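Local coordinates for protein polyketide synthase PksJ (Bacillus subtilis subsp. subtilis, PDB 4J1Q) that reduces alpha- and beta-keto groups stereoselectively, probably with NADPH, as a ketoreductase domain of the trans-acyltransferase polyketide synthase that assembles bacillaene, at residues Y88-F93 with K302-F307; P198-G203 with P329-I334. All coordinates share one frame; numbering follows the deposited sequence.

Contact 1: residues Y88-F93 with K302-F307; sequences YMQNIF and KTNEEF
Phe93 and Phe307 both swing their rings out with CG turned opposite the backbone N (chi1 163° and -165°), and from their two helices the side chains reach out antiparallel, each past the other, into a face-to-face stack. The ring centroids lie 4.2 Å apart with the planes 18° from parallel. The overlap is not symmetric: Phe307 CD1 sits over the centre of the Phe93 ring, whereas Phe93 CG lies over Phe307 nearer its rim. Phe93 CB adds a CH-pi contact over that same ring, 4.1 Å from its centroid. Met89 CB fills the edge of Phe307, in the ring plane, 3.9 Å from Phe307 CE2; beyond CB the methionine bends away toward Phe52 and Val126. The stack thus bridges two Rossmann-like halves: helix 81-98 packs on strands 46-52 and 70-74 of the N-terminal part, and helix 304-324 belongs to the ketoreductase part, an arrangement known from modular polyketide synthases as a structural and a catalytic subdomain. The rim of Phe93 is turned to polar atoms near its plane, with Asn304 OD1 3.3 Å from Phe93 CE2 and Lys302 O 3.5 Å from Phe93 CZ, a placing consistent with weak attraction between the ring's C-H edge and the carbonyl oxygens. Beside the aromatic pair, the fully extended Gln90 lays its amide on that of Asn304, the planes nearly parallel and Gln90 NE2 3.8 Å from Asn304 CB. No hydrogen bond joins these amides; Asn304 ND2 instead bonds to Glu94, one turn further along helix 81-98. Thr303 caps helix 304-324, its OG1 accepting a weak bond from Glu306 N. Lys302 lends CB to the Phe93 edge, while its NZ turns off to salt bridges with Glu306 and Asp350.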
loop_
_atom_site.group_PDB
_atom_site.type_symbol
_atom_site.label_atom_id
_atom_site.label_comp_id
_atom_site.label_asym_id
_atom_site.label_seq_id
_atom_site.Cartn_x
_atom_site.Cartn_y
_atom_site.Cartn_z
ATOM N N TYR A 88 0.839 8.514 -13.421
ATOM C CA TYR A 88 2.271 8.759 -13.254
ATOM C C TYR A 88 3.030 7.468 -13.027
ATOM O O TYR A 88 4.164 7.320 -13.508
ATOM C CB TYR A 88 2.537 9.721 -12.111
ATOM C CG TYR A 88 2.071 11.121 -12.383
ATOM C CD1 TYR A 88 1.898 11.584 -13.690
ATOM C CD2 TYR A 88 1.844 12.005 -11.349
ATOM C CE1 TYR A 88 1.508 12.887 -13.945
ATOM C CE2 TYR A 88 1.407 13.295 -11.595
ATOM C CZ TYR A 88 1.251 13.733 -12.892
ATOM O OH TYR A 88 0.823 15.021 -13.110
ATOM N N MET A 89 2.380 6.516 -12.344
ATOM C CA MET A 89 2.967 5.193 -12.138
ATOM C C MET A 89 3.208 4.502 -13.464
ATOM O O MET A 89 4.255 3.890 -13.669
ATOM C CB MET A 89 2.072 4.313 -11.243
ATOM C CG MET A 89 1.960 4.794 -9.810
ATOM S SD MET A 89 3.568 4.966 -8.988
ATOM C CE MET A 89 3.736 6.757 -8.989
ATOM N N GLN A 90 2.251 4.634 -14.375
ATOM C CA GLN A 90 2.413 4.077 -15.701
ATOM C C GLN A 90 3.555 4.736 -16.443
ATOM O O GLN A 90 4.286 4.062 -17.187
ATOM C CB GLN A 90 1.120 4.191 -16.516
ATOM C CG GLN A 90 1.263 3.609 -17.903
ATOM C CD GLN A 90 -0.017 3.682 -18.718
ATOM O OE1 GLN A 90 -0.075 4.391 -19.726
ATOM N NE2 GLN A 90 -1.037 2.923 -18.309
ATOM N N ASN A 91 3.701 6.052 -16.272
ATOM C CA ASN A 91 4.839 6.763 -16.873
ATOM C C ASN A 91 6.174 6.263 -16.333
ATOM O O ASN A 91 7.085 6.014 -17.129
ATOM C CB ASN A 91 4.741 8.269 -16.640
ATOM C CG ASN A 91 3.533 8.876 -17.314
ATOM O OD1 ASN A 91 3.085 8.391 -18.345
ATOM N ND2 ASN A 91 2.961 9.895 -16.697
ATOM N N ILE A 92 6.278 6.085 -14.997
ATOM C CA ILE A 92 7.489 5.509 -14.402
ATOM C C ILE A 92 7.710 4.140 -14.979
ATOM O O ILE A 92 8.836 3.756 -15.322
ATOM C CB ILE A 92 7.394 5.287 -12.873
ATOM C CG1 ILE A 92 7.036 6.583 -12.127
ATOM C CG2 ILE A 92 8.692 4.676 -12.361
ATOM C CD1 ILE A 92 7.571 7.823 -12.777
ATOM N N PHE A 93 6.615 3.403 -15.077
ATOM C CA PHE A 93 6.648 2.022 -15.519
ATOM C C PHE A 93 7.133 1.934 -16.962
ATOM O O PHE A 93 7.977 1.087 -17.290
ATOM C CB PHE A 93 5.252 1.421 -15.331
ATOM C CG PHE A 93 5.014 0.154 -16.090
ATOM C CD1 PHE A 93 5.624 -1.019 -15.696
ATOM C CD2 PHE A 93 4.031 0.100 -17.073
ATOM C CE1 PHE A 93 5.313 -2.209 -16.322
ATOM C CE2 PHE A 93 3.707 -1.078 -17.692
ATOM C CZ PHE A 93 4.335 -2.246 -17.301
ATOM N N LYS A 302 5.209 -6.995 -18.912
ATOM C CA LYS A 302 3.862 -6.541 -18.512
ATOM C C LYS A 302 3.181 -5.555 -19.457
ATOM O O LYS A 302 3.800 -4.579 -19.870
ATOM C CB LYS A 302 4.000 -5.827 -17.197
ATOM C CG LYS A 302 3.061 -6.310 -16.147
ATOM C CD LYS A 302 3.756 -6.102 -14.824
ATOM C CE LYS A 302 2.736 -6.009 -13.737
ATOM N NZ LYS A 302 2.254 -7.374 -13.388
ATOM N N THR A 303 1.868 -5.681 -19.619
ATOM C CA THR A 303 1.142 -4.689 -20.402
ATOM C C THR A 303 0.750 -3.524 -19.501
ATOM O O THR A 303 0.580 -3.697 -18.290
ATOM C CB THR A 303 -0.133 -5.296 -21.037
ATOM O OG1 THR A 303 -0.766 -6.201 -20.108
ATOM C CG2 THR A 303 0.234 -6.045 -22.320
ATOM N N ASN A 304 0.594 -2.349 -20.106
ATOM C CA ASN A 304 -0.172 -1.254 -19.494
ATOM C C ASN A 304 -1.547 -1.656 -18.952
ATOM O O ASN A 304 -1.976 -1.161 -17.902
ATOM C CB ASN A 304 -0.345 -0.101 -20.469
ATOM C CG ASN A 304 0.967 0.563 -20.813
ATOM O OD1 ASN A 304 1.981 0.314 -20.163
ATOM N ND2 ASN A 304 0.961 1.411 -21.839
ATOM N N GLU A 305 -2.272 -2.477 -19.705
ATOM C CA GLU A 305 -3.624 -2.864 -19.292
ATOM C C GLU A 305 -3.610 -3.638 -17.985
ATOM O O GLU A 305 -4.442 -3.402 -17.084
ATOM C CB GLU A 305 -4.330 -3.691 -20.377
ATOM C CG GLU A 305 -4.593 -2.939 -21.664
ATOM C CD GLU A 305 -3.359 -2.832 -22.532
ATOM O OE1 GLU A 305 -3.011 -1.694 -22.934
ATOM O OE2 GLU A 305 -2.741 -3.884 -22.809
ATOM N N GLU A 306 -2.690 -4.588 -17.885
ATOM C CA GLU A 306 -2.587 -5.396 -16.681
ATOM C C GLU A 306 -2.161 -4.511 -15.516
ATOM O O GLU A 306 -2.749 -4.579 -14.411
ATOM C CB GLU A 306 -1.570 -6.516 -16.876
ATOM C CG GLU A 306 -1.660 -7.562 -15.787
ATOM C CD GLU A 306 -0.601 -8.625 -15.911
ATOM O OE1 GLU A 306 -0.970 -9.811 -16.041
ATOM O OE2 GLU A 306 0.596 -8.287 -15.784
ATOM N N PHE A 307 -1.125 -3.711 -15.766
ATOM C CA PHE A 307 -0.648 -2.713 -14.819
ATOM C C PHE A 307 -1.779 -1.857 -14.226
ATOM O O PHE A 307 -1.991 -1.854 -13.031
ATOM C CB PHE A 307 0.410 -1.827 -15.497
ATOM C CG PHE A 307 1.224 -1.010 -14.537
ATOM C CD1 PHE A 307 2.386 -1.529 -13.977
ATOM C CD2 PHE A 307 0.800 0.255 -14.136
ATOM C CE1 PHE A 307 3.128 -0.797 -13.057
ATOM C CE2 PHE A 307 1.541 0.996 -13.218
ATOM C CZ PHE A 307 2.710 0.467 -12.676
#

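Contact 2: residues P198-G203 with P329-I334; sequences PWRDEG and PLDFFI
This is a surface contact, part ionic and part apolar, between the loop leading into strand 204-208 and the entry to strand 332-338 in the Rossmann fold of the ketoreductase part. Arg200 reaches out with a straight chain to meet Asp331, which comes from the other side, and they form a salt bridge, Arg200 NH2 to Asp331 OD1 2.6 Å. The carboxylate does not lie end-on in the guanidinium plane: Asp331 CG stands 3.2 Å above the Arg200 guanidinium plane, toward the rim, and the two planes are 58° apart. Alongside, Phe332 sets CG between its backbone N and carbonyl carbon (chi1 57°), which carries Phe332 CE2 to 3.7 Å from Pro198 CB and Phe332 CZ to 3.7 Å from Trp199 CZ3. Pro198 CG also lies over the indole of its neighbour Trp199, whose NE1 bonds to Tyr420 OH on helix 412-425. Asp331 is tied by backbone bonding to Asn285, just before strand 286-289. With the carboxylate over the guanidinium face rather than aligned with its N-H groups, the attraction is probably more electrostatic than directional, while the Pro198, Trp199 and Phe332 carbons add apolar packing beside it.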
loop_
_atom_site.group_PDB
_atom_site.type_symbol
_atom_site.label_atom_id
_atom_site.label_comp_id
_atom_site.label_asym_id
_atom_site.label_seq_id
_atom_site.Cartn_x
_atom_site.Cartn_y
_atom_site.Cartn_z
ATOM N N PRO A 198 -12.663 -4.384 18.255
ATOM C CA PRO A 198 -13.367 -3.225 17.726
ATOM C C PRO A 198 -14.852 -3.489 17.454
ATOM O O PRO A 198 -15.568 -2.590 16.999
ATOM C CB PRO A 198 -12.647 -2.974 16.402
ATOM C CG PRO A 198 -12.203 -4.337 15.970
ATOM C CD PRO A 198 -11.782 -5.002 17.250
ATOM N N TRP A 199 -15.296 -4.714 17.697
ATOM C CA TRP A 199 -16.642 -5.135 17.302
ATOM C C TRP A 199 -17.765 -4.535 18.120
ATOM O O TRP A 199 -17.721 -4.538 19.352
ATOM C CB TRP A 199 -16.732 -6.648 17.328
ATOM C CG TRP A 199 -15.598 -7.316 16.609
ATOM C CD1 TRP A 199 -14.729 -8.291 17.101
ATOM C CD2 TRP A 199 -15.121 -7.029 15.250
ATOM N NE1 TRP A 199 -13.840 -8.686 16.119
ATOM C CE2 TRP A 199 -14.001 -7.944 15.007
ATOM C CE3 TRP A 199 -15.524 -6.173 14.248
ATOM C CZ2 TRP A 199 -13.329 -7.975 13.808
ATOM C CZ3 TRP A 199 -14.841 -6.210 13.029
ATOM C CH2 TRP A 199 -13.759 -7.080 12.817
ATOM N N ARG A 200 -18.783 -4.023 17.426
ATOM C CA ARG A 200 -20.094 -3.746 18.020
ATOM C C ARG A 200 -21.071 -4.856 17.662
ATOM O O ARG A 200 -21.297 -5.146 16.480
ATOM C CB ARG A 200 -20.649 -2.416 17.509
ATOM C CG ARG A 200 -19.830 -1.212 17.926
ATOM C CD ARG A 200 -20.437 0.069 17.390
ATOM N NE ARG A 200 -19.623 1.221 17.766
ATOM C CZ ARG A 200 -19.861 2.465 17.370
ATOM N NH1 ARG A 200 -20.901 2.723 16.584
ATOM N NH2 ARG A 200 -19.053 3.446 17.749
ATOM N N ASP A 201 -21.690 -5.432 18.697
ATOM C CA ASP A 201 -22.509 -6.628 18.545
ATOM C C ASP A 201 -23.626 -6.397 17.546
ATOM O O ASP A 201 -23.891 -7.239 16.692
ATOM C CB ASP A 201 -23.089 -7.083 19.882
ATOM C CG ASP A 201 -22.104 -7.910 20.693
ATOM O OD1 ASP A 201 -21.675 -8.988 20.220
ATOM O OD2 ASP A 201 -21.748 -7.475 21.805
ATOM N N GLU A 202 -24.231 -5.219 17.603
ATOM C CA GLU A 202 -25.002 -4.748 16.464
ATOM C C GLU A 202 -24.187 -3.750 15.638
ATOM O O GLU A 202 -23.161 -3.251 16.097
ATOM C CB GLU A 202 -26.339 -4.151 16.918
ATOM C CG GLU A 202 -27.219 -5.129 17.695
ATOM C CD GLU A 202 -28.708 -4.860 17.539
ATOM O OE1 GLU A 202 -29.121 -3.694 17.716
ATOM O OE2 GLU A 202 -29.466 -5.828 17.282
ATOM N N GLY A 203 -24.644 -3.446 14.432
ATOM C CA GLY A 203 -23.956 -2.469 13.596
ATOM C C GLY A 203 -23.216 -3.060 12.401
ATOM O O GLY A 203 -22.987 -4.264 12.333
ATOM N N PRO A 329 -19.970 7.527 10.771
ATOM C CA PRO A 329 -19.292 7.524 12.059
ATOM C C PRO A 329 -18.549 6.215 12.318
ATOM O O PRO A 329 -18.912 5.481 13.240
ATOM C CB PRO A 329 -20.448 7.686 13.051
ATOM C CG PRO A 329 -21.596 7.028 12.377
ATOM C CD PRO A 329 -21.419 7.284 10.908
ATOM N N LEU A 330 -17.507 5.947 11.527
ATOM C CA LEU A 330 -16.804 4.660 11.556
ATOM C C LEU A 330 -16.002 4.455 12.829
ATOM O O LEU A 330 -15.391 5.393 13.334
ATOM C CB LEU A 330 -15.859 4.538 10.352
ATOM C CG LEU A 330 -16.463 4.585 8.945
ATOM C CD1 LEU A 330 -15.364 4.680 7.894
ATOM C CD2 LEU A 330 -17.327 3.364 8.695
ATOM N N ASP A 331 -15.924 3.207 13.289
ATOM C CA ASP A 331 -14.951 2.828 14.312
ATOM C C ASP A 331 -13.550 2.620 13.694
ATOM O O ASP A 331 -12.533 2.849 14.352
ATOM C CB ASP A 331 -15.406 1.562 15.054
ATOM C CG ASP A 331 -16.839 1.674 15.640
ATOM O OD1 ASP A 331 -17.324 2.809 15.880
ATOM O OD2 ASP A 331 -17.476 0.607 15.850
ATOM N N PHE A 332 -13.504 2.217 12.421
ATOM C CA PHE A 332 -12.237 1.964 11.731
ATOM C C PHE A 332 -12.370 1.970 10.202
ATOM O O PHE A 332 -13.469 1.810 9.650
ATOM C CB PHE A 332 -11.601 0.646 12.203
ATOM C CG PHE A 332 -12.492 -0.565 12.028
ATOM C CD1 PHE A 332 -12.776 -1.063 10.760
ATOM C CD2 PHE A 332 -13.029 -1.222 13.140
ATOM C CE1 PHE A 332 -13.583 -2.178 10.605
ATOM C CE2 PHE A 332 -13.842 -2.326 12.994
ATOM C CZ PHE A 332 -14.117 -2.805 11.725
ATOM N N PHE A 333 -11.254 2.232 9.528
ATOM C CA PHE A 333 -11.138 1.999 8.098
ATOM C C PHE A 333 -9.768 1.352 7.897
ATOM O O PHE A 333 -8.744 1.996 8.094
ATOM C CB PHE A 333 -11.228 3.332 7.349
ATOM C CG PHE A 333 -11.564 3.211 5.876
ATOM C CD1 PHE A 333 -11.213 2.083 5.144
ATOM C CD2 PHE A 333 -12.088 4.303 5.195
ATOM C CE1 PHE A 333 -11.438 2.020 3.762
ATOM C CE2 PHE A 333 -12.321 4.247 3.821
ATOM C CZ PHE A 333 -11.966 3.111 3.093
ATOM N N ILE A 334 -9.767 0.043 7.666
ATOM C CA ILE A 334 -8.533 -0.725 7.586
ATOM C C ILE A 334 -8.272 -1.221 6.171
ATOM O O ILE A 334 -9.140 -1.849 5.565
ATOM C CB ILE A 334 -8.584 -1.940 8.516
ATOM C CG1 ILE A 334 -8.435 -1.509 9.989
ATOM C CG2 ILE A 334 -7.535 -2.961 8.111
ATOM C CD1 ILE A 334 -9.087 -2.473 10.957
#

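Helix 304-324 and strand 332-338 follow each other in the chain, and each supplies one segment: contact 1 meets the first turn of the helix, contact 2 the start of the strand. Their centres are 36 Å apart, on opposite sides of the chain's centre, and even their nearest atoms stay about 19 Å apart. Contact 1 joins the N-terminal part to the ketoreductase part through aromatic stacking; contact 2 lies within the latter, between the loop before strand 204-208 and the entry to strand 332-338. In contact 1 the Lys302 side chain is about 13 Å from the bound cofactor, NADPH, too far to touch it.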